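Local coordinates for protein ferritin (Ulva pertusa, PDB 3VNX) that probably oxidises ferrous iron and stores it as a mineral inside a hollow shell of 24 subunits, as ferritins do, at residues P73-A76 with K77-E81; V178-S181 with Q182-V186. All coordinates share one frame; numbering follows the deposited sequence. Where two conformers were deposited one is given.

Contact 1 (Pro73-Ala76 with Lys77-Glu81) is the opening of helix 73-99, and contact 2 (Val178-Ser181 with Gln182-Val186) is a middle portion of helix 155-201, two helices of the ferritin subunit. Their centres are about 17 Å apart, on the same side of the chain's centre, and aromatic and aliphatic side chains bridge the gap: Phe78 CE1 packs 3.7 Å from Tyr179 OH, and Phe75 CE1 lies 4.2 Å from Leu183 CD1. Met128 of helix 123-151 touches members of both. A bound calcium ion sits about 13 Å from the side chain of Phe78. Contact 1 packs mainly within its own subunit, with Lys80 meeting His91 of one neighbouring subunit; contact 2 faces two others.

Contact 1 (P73-A76 with K77-E81); sequences PGFA and KFFKE
Phe75 and Phe79, one helical turn apart, meet through their rings: Phe79 CE2 lies near the plane of the Phe75 ring, at its edge, 4.5 Å from CD1. Phe79 also leans on the backbone of the turn before it. With CG anti to its own carbonyl carbon (chi1 -73°), its ring is carried back beside the Phe75 carbonyl, and CD2 comes 3.2 Å from Phe75 O. That same oxygen accepts the Phe79 N-H at 2.9 Å from Phe79 N. The neighbouring bond, Phe78 N to Gly74 O, is nearly straight (171° at the hydrogen), and Lys77 N and Lys80 N bind Pro73 O and Ala76 O in the same i to i+4 pattern. Phe78 CD2 stands over one face of the Phe79 ring, 3.8 Å above its plane and toward the rim. On another side of the helix the extended Lys77 chain bends at its end; in the conformer given for Glu81, NZ comes 2.7 Å from OE2 in a salt bridge on the syn side, and NZ also bonds to Gly200 O. Farther out, Phe65, Met128 and Leu199 pack on the phenylalanines, while Asp196 accepts the Phe75 N-H and His62 ND1 bonds to Ala76 O. The opening turns of helix 73-99 thus divide their chemistry, aromatic carbon against the bundle's other helices and, in this conformer, a lysine-glutamate pair on a partly exposed side.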
loop_
_atom_site.group_PDB
_atom_site.type_symbol
_atom_site.label_atom_id
_atom_site.label_comp_id
_atom_site.label_asym_id
_atom_site.label_seq_id
_atom_site.Cartn_x
_atom_site.Cartn_y
_atom_site.Cartn_z
ATOM N N PRO A 73 20.045 3.467 40.705
ATOM C CA PRO A 73 20.241 4.110 39.397
ATOM C C PRO A 73 18.995 4.854 38.901
ATOM O O PRO A 73 19.139 5.789 38.106
ATOM C CB PRO A 73 20.624 2.939 38.467
ATOM C CG PRO A 73 20.089 1.695 39.153
ATOM C CD PRO A 73 20.072 1.990 40.630
ATOM N N GLY A 74 17.811 4.468 39.378
ATOM C CA GLY A 74 16.595 5.230 39.132
ATOM C C GLY A 74 16.659 6.611 39.780
ATOM O O GLY A 74 16.345 7.621 39.146
ATOM N N PHE A 75 17.064 6.667 41.044
ATOM C CA PHE A 75 17.232 7.949 41.723
ATOM C C PHE A 75 18.314 8.741 40.980
ATOM O O PHE A 75 18.192 9.966 40.775
ATOM C CB PHE A 75 17.620 7.745 43.203
ATOM C CG PHE A 75 16.451 7.398 44.109
ATOM C CD1 PHE A 75 15.864 8.370 44.912
ATOM C CD2 PHE A 75 15.946 6.110 44.158
ATOM C CE1 PHE A 75 14.806 8.065 45.730
ATOM C CE2 PHE A 75 14.884 5.794 44.974
ATOM C CZ PHE A 75 14.309 6.772 45.757
ATOM N N ALA A 76 19.362 8.036 40.555
ATOM C CA ALA A 76 20.443 8.690 39.833
ATOM C C ALA A 76 19.925 9.341 38.544
ATOM O O ALA A 76 20.271 10.482 38.224
ATOM C CB ALA A 76 21.585 7.719 39.543
ATOM N N LYS A 77 19.089 8.620 37.809
ATOM C CA LYS A 77 18.559 9.135 36.551
ATOM C C LYS A 77 17.690 10.350 36.838
ATOM O O LYS A 77 17.814 11.416 36.194
ATOM C CB LYS A 77 17.761 8.043 35.842
ATOM C CG LYS A 77 17.005 8.466 34.597
ATOM C CD LYS A 77 16.462 7.224 33.846
ATOM C CE LYS A 77 15.531 7.604 32.685
ATOM N NZ LYS A 77 14.302 8.337 33.138
ATOM N N PHE A 78 16.819 10.183 37.827
ATOM C CA PHE A 78 15.948 11.260 38.272
ATOM C C PHE A 78 16.728 12.547 38.550
ATOM O O PHE A 78 16.322 13.638 38.143
ATOM C CB PHE A 78 15.192 10.844 39.532
ATOM C CG PHE A 78 14.305 11.918 40.070
ATOM C CD1 PHE A 78 13.005 12.061 39.595
ATOM C CD2 PHE A 78 14.771 12.800 41.042
ATOM C CE1 PHE A 78 12.176 13.054 40.084
ATOM C CE2 PHE A 78 13.955 13.793 41.541
ATOM C CZ PHE A 78 12.645 13.924 41.062
ATOM N N PHE A 79 17.855 12.426 39.242
ATOM C CA PHE A 79 18.600 13.626 39.569
ATOM C C PHE A 79 19.373 14.204 38.395
ATOM O O PHE A 79 19.519 15.422 38.297
ATOM C CB PHE A 79 19.471 13.433 40.810
ATOM C CG PHE A 79 18.677 13.395 42.070
ATOM C CD1 PHE A 79 17.888 14.482 42.428
ATOM C CD2 PHE A 79 18.688 12.275 42.881
ATOM C CE1 PHE A 79 17.129 14.463 43.584
ATOM C CE2 PHE A 79 17.932 12.243 44.047
ATOM C CZ PHE A 79 17.156 13.339 44.401
ATOM N N LYS A 80 19.863 13.351 37.504
ATOM C CA LYS A 80 20.504 13.880 36.311
ATOM C C LYS A 80 19.493 14.716 35.523
ATOM O O LYS A 80 19.811 15.820 35.070
ATOM C CB LYS A 80 21.107 12.773 35.439
ATOM C CG LYS A 80 21.672 13.283 34.104
ATOM C CD LYS A 80 22.629 14.475 34.297
ATOM C CE LYS A 80 23.500 14.727 33.059
ATOM N NZ LYS A 80 22.713 15.102 31.849
ATOM N N GLU A 81 18.273 14.199 35.375
ATOM C CA GLU A 81 17.229 14.915 34.652
ATOM C C GLU A 81 16.868 16.212 35.376
ATOM O O GLU A 81 16.808 17.282 34.768
ATOM C CB GLU A 81 16.004 14.018 34.466
ATOM C CG GLU A 81 16.270 12.844 33.528
ATOM C CD GLU A 81 15.198 11.770 33.581
ATOM O OE1 GLU A 81 14.342 11.805 34.496
ATOM O OE2 GLU A 81 15.226 10.881 32.702
#

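Contact 2 (V178-S181 with Q182-V186)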
loop_
_atom_site.group_PDB
_atom_site.type_symbol
_atom_site.label_atom_id
_atom_site.label_comp_id
_atom_site.label_asym_id
_atom_site.label_seq_id
_atom_site.Cartn_x
_atom_site.Cartn_y
_atom_site.Cartn_z
ATOM N N VAL A 178 4.751 14.434 47.184
ATOM C CA VAL A 178 4.265 13.064 46.992
ATOM C C VAL A 178 5.352 11.982 47.119
ATOM O O VAL A 178 5.149 10.978 47.812
ATOM C CB VAL A 178 3.547 12.925 45.650
ATOM C CG1 VAL A 178 3.165 11.457 45.387
ATOM C CG2 VAL A 178 2.330 13.825 45.641
ATOM N N TYR A 179 6.496 12.189 46.463
ATOM C CA TYR A 179 7.644 11.283 46.618
ATOM C C TYR A 179 8.022 11.070 48.072
ATOM O O TYR A 179 8.318 9.943 48.495
ATOM C CB TYR A 179 8.889 11.840 45.929
ATOM C CG TYR A 179 8.790 11.921 44.435
ATOM C CD1 TYR A 179 8.203 10.891 43.694
ATOM C CD2 TYR A 179 9.306 13.018 43.759
ATOM C CE1 TYR A 179 8.116 10.972 42.318
ATOM C CE2 TYR A 179 9.234 13.105 42.384
ATOM C CZ TYR A 179 8.639 12.084 41.668
ATOM O OH TYR A 179 8.581 12.195 40.300
ATOM N N VAL A 180 8.074 12.178 48.812
ATOM C CA VAL A 180 8.403 12.132 50.230
ATOM C C VAL A 180 7.359 11.306 50.972
ATOM O O VAL A 180 7.691 10.404 51.748
ATOM C CB VAL A 180 8.506 13.551 50.842
ATOM C CG1 VAL A 180 8.528 13.482 52.353
ATOM C CG2 VAL A 180 9.751 14.268 50.321
ATOM N N SER A 181 6.092 11.610 50.708
ATOM C CA SER A 181 4.998 10.867 51.305
ATOM C C SER A 181 5.140 9.368 50.996
ATOM O O SER A 181 4.930 8.519 51.873
ATOM C CB SER A 181 3.663 11.409 50.797
ATOM O OG SER A 181 2.609 10.524 51.116
ATOM N N GLN A 182 5.503 9.042 49.755
ATOM C CA GLN A 182 5.634 7.643 49.365
ATOM C C GLN A 182 6.781 6.929 50.097
ATOM O O GLN A 182 6.621 5.800 50.591
ATOM C CB GLN A 182 5.821 7.532 47.854
ATOM C CG GLN A 182 4.554 7.798 47.076
ATOM C CD GLN A 182 4.774 7.758 45.577
ATOM O OE1 GLN A 182 3.927 7.265 44.832
ATOM N NE2 GLN A 182 5.920 8.272 45.126
ATOM N N LEU A 183 7.940 7.577 50.158
ATOM C CA LEU A 183 9.097 6.967 50.804
ATOM C C LEU A 183 8.807 6.721 52.289
ATOM O O LEU A 183 9.132 5.660 52.835
ATOM C CB LEU A 183 10.340 7.830 50.595
ATOM C CG LEU A 183 10.941 7.658 49.195
ATOM C CD1 LEU A 183 12.098 8.621 48.931
ATOM C CD2 LEU A 183 11.390 6.216 49.026
ATOM N N ARG A 184 8.163 7.700 52.918
ATOM C CA ARG A 184 7.694 7.561 54.287
ATOM C C ARG A 184 6.725 6.389 54.434
ATOM O O ARG A 184 6.803 5.642 55.401
ATOM C CB ARG A 184 7.035 8.859 54.769
ATOM C CG ARG A 184 8.007 10.030 54.903
ATOM C CD ARG A 184 7.341 11.256 55.513
ATOM N NE ARG A 184 8.308 12.258 55.975
ATOM C CZ ARG A 184 8.043 13.185 56.894
ATOM N NH1 ARG A 184 6.842 13.242 57.460
ATOM N NH2 ARG A 184 8.976 14.059 57.247
ATOM N N ARG A 185 5.827 6.218 53.471
ATOM C CA ARG A 185 4.846 5.143 53.547
ATOM C C ARG A 185 5.482 3.748 53.447
ATOM O O ARG A 185 5.162 2.870 54.238
ATOM C CB ARG A 185 3.763 5.316 52.469
ATOM C CG ARG A 185 2.719 4.191 52.435
ATOM C CD ARG A 185 1.611 4.462 51.397
ATOM N NE ARG A 185 1.019 5.787 51.550
ATOM C CZ ARG A 185 0.028 6.058 52.392
ATOM N NH1 ARG A 185 -0.494 5.096 53.141
ATOM N NH2 ARG A 185 -0.453 7.287 52.479
ATOM N N VAL A 186 6.377 3.542 52.483
ATOM C CA VAL A 186 6.884 2.192 52.201
ATOM C C VAL A 186 8.116 1.798 53.013
ATOM O O VAL A 186 8.443 0.602 53.109
ATOM C CB VAL A 186 7.228 2.015 50.720
ATOM C CG1 VAL A 186 5.970 2.177 49.869
ATOM C CG2 VAL A 186 8.313 3.013 50.318
HETATM O O HOH W 1 2.257 7.716 49.952
#
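One turn of the long helix 155-201 is followed here by the next, with Gln182 laid back against Val178 and Tyr179. Gln182 CG is anti to the carbonyl carbon (chi1 -74°), and the chain runs extended from there back along the preceding turn. Its CD rests 4.0 Å from Val178 CG1, the two side chains crossing at a slant, while NE2 reaches the edge of the Tyr179 ring, 3.8 Å from CD1, with amide and ring planes 38° apart. Without the amide, as with an alanine at this position, Val178 CG1 and the Tyr179 ring edge would probably lose their neighbour, and a gap would open beside Leu195 of the same chain and Tyr193 of a neighbouring subunit. Arg184 and Val180 lie side by side, and Val180 CG1 approaches Arg184 NE to 3.8 Å. The backbone is bonded i to i+4 throughout, Arg184 N to Val180 O being the straightest at 171°. Within the four-helix bundle of the ferritin subunit, Leu183 and Tyr179 turn to Met128 of helix 123-151, and Tyr179 OH bonds to Glu175. Other residues of the turn meet copies of the protein in the shell. Arg184 pairs with Glu129 of its own chain and bonds through NH1 to Ala25 O of a different neighbouring subunit from the one that brings Tyr193. A water links Ser181 and Arg185, lying 3.1 Å from Ser181 OG and accepting from Arg185 NE at 2.8 Å, in the plane of the guanidinium at its edge. Arg185 NH2 then bonds to Val70 O of the Tyr193 subunit, which also brings Leu72 against the arginine.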